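PDB 5J7O: major capsid protein from Faustovirus, which forms the virus capsid as a double jelly-roll protein that assembles into trimers, the probable building blocks of the shell around the dsDNA genome. Local coordinates for the interface of chains A and B. Residues are numbered along the deposited sequence; one frame, centred on the assembly and turned at random. Chains: chain A/B, major capsid protein.

The interface of chains A and B. Residues chain A 46-48; chain B 408-409, 412-413.
Two torsions bring B:Arg412 and A:Leu48 alongside each other: the arginine sets CG anti to its own carbonyl carbon (chi1 -71°), and the leucine does the same. The two then run past one another in opposite directions, and CG of A:Leu48 lies 3.9 Å from CB of B:Arg412. A bend at chi2 carries the rest of the arginine toward the backbone of chain A, where its CD methylene packs 3.8 Å from CA of A:Thr47. Beyond it, the guanidinium NE donates a hydrogen bond to the carbonyl O of A:Pro46 at 3.0 Å. The oxygen sits at the edge of the guanidinium and almost exactly in its plane, yet NE approaches from above the carbonyl plane, 50° out of it and off the lone-pair direction. The bond is also bent, with an angle of 138° at the hydrogen. The contacts of CB with A:Leu48 and of CD with A:Thr47 probably help to position the guanidinium.

Apolar groups flank this polar link. The terminal methyl CD1 of B:Ile408 meets the rim of the proline ring, 3.6 Å from CD of A:Pro46, and the two side chains cross at about a right angle. A:Leu48 is the residue of the patch with most surface hidden, 85 Å², and its branches divide their contacts: CD1 touches the tip of B:Ile413, 3.9 Å from that residue's CD1, whereas CD2 sits loosely where backbone and ring edge of B:Tyr409 meet, 4.1 Å from both its CA and its CD1. CB of B:Ile413 lies over the same side of that ring, so the leucine fits beside the isoleucine at the rim.

The patch joins the loop and first turn of helix 48-52 of chain A to the C-terminal end of helix 403-412 of chain B and the residue after it, a helix that follows strand 389-401 and precedes strand 415-428 in sequence, as part of a subunit interface within the capsid-protein trimer.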
# COMPACT_ATOMS: atom_id res chain seq x y z
N PRO A 46 -39.55 25.51 22.55
CA PRO A 46 -38.68 26.28 21.66
C PRO A 46 -38.50 25.60 20.31
O PRO A 46 -38.80 24.43 20.10
CB PRO A 46 -37.35 26.34 22.42
CG PRO A 46 -37.70 26.04 23.84
CD PRO A 46 -38.85 25.09 23.78
N THR A 47 -37.98 26.39 19.37
CA THR A 47 -37.60 25.92 18.05
C THR A 47 -36.16 25.44 18.07
O THR A 47 -35.33 25.95 18.84
CB THR A 47 -37.79 27.03 17.01
OG1 THR A 47 -39.16 27.44 16.98
CG2 THR A 47 -37.37 26.57 15.62
N LEU A 48 -35.86 24.43 17.25
CA LEU A 48 -34.48 23.98 17.10
C LEU A 48 -33.55 25.12 16.71
O LEU A 48 -32.38 25.14 17.11
CB LEU A 48 -34.40 22.85 16.08
CG LEU A 48 -35.06 21.53 16.48
CD1 LEU A 48 -34.87 20.48 15.40
CD2 LEU A 48 -34.49 21.05 17.81
N ILE B 408 -37.60 18.62 23.30
CA ILE B 408 -37.66 19.64 22.25
C ILE B 408 -37.39 19.03 20.89
O ILE B 408 -38.10 19.29 19.91
CB ILE B 408 -36.69 20.79 22.57
CG1 ILE B 408 -37.17 21.59 23.78
CG2 ILE B 408 -36.52 21.70 21.35
CD1 ILE B 408 -36.19 22.65 24.23
N TYR B 409 -36.35 18.19 20.80
CA TYR B 409 -35.97 17.60 19.52
C TYR B 409 -37.05 16.66 19.00
O TYR B 409 -37.41 16.70 17.82
CB TYR B 409 -34.64 16.86 19.67
CG TYR B 409 -34.06 16.33 18.38
CD1 TYR B 409 -33.27 17.13 17.57
CD2 TYR B 409 -34.28 15.01 17.98
CE1 TYR B 409 -32.73 16.65 16.39
CE2 TYR B 409 -33.75 14.52 16.81
CZ TYR B 409 -32.97 15.34 16.02
OH TYR B 409 -32.43 14.86 14.85
N ARG B 412 -39.91 18.57 17.52
CA ARG B 412 -39.62 19.56 16.48
C ARG B 412 -38.87 19.03 15.27
O ARG B 412 -38.95 19.67 14.21
CB ARG B 412 -38.82 20.73 17.07
CG ARG B 412 -39.63 21.63 17.99
CD ARG B 412 -39.94 22.96 17.33
NE ARG B 412 -40.94 23.73 18.07
CZ ARG B 412 -42.21 23.86 17.70
NH1 ARG B 412 -42.64 23.29 16.58
NH2 ARG B 412 -43.05 24.58 18.44
N ILE B 413 -38.14 17.92 15.37
CA ILE B 413 -37.36 17.46 14.23
C ILE B 413 -38.27 17.00 13.09
O ILE B 413 -37.89 17.08 11.92
CB ILE B 413 -36.38 16.35 14.65
CG1 ILE B 413 -35.36 16.08 13.54
CG2 ILE B 413 -37.12 15.07 15.00
CD1 ILE B 413 -34.46 17.26 13.24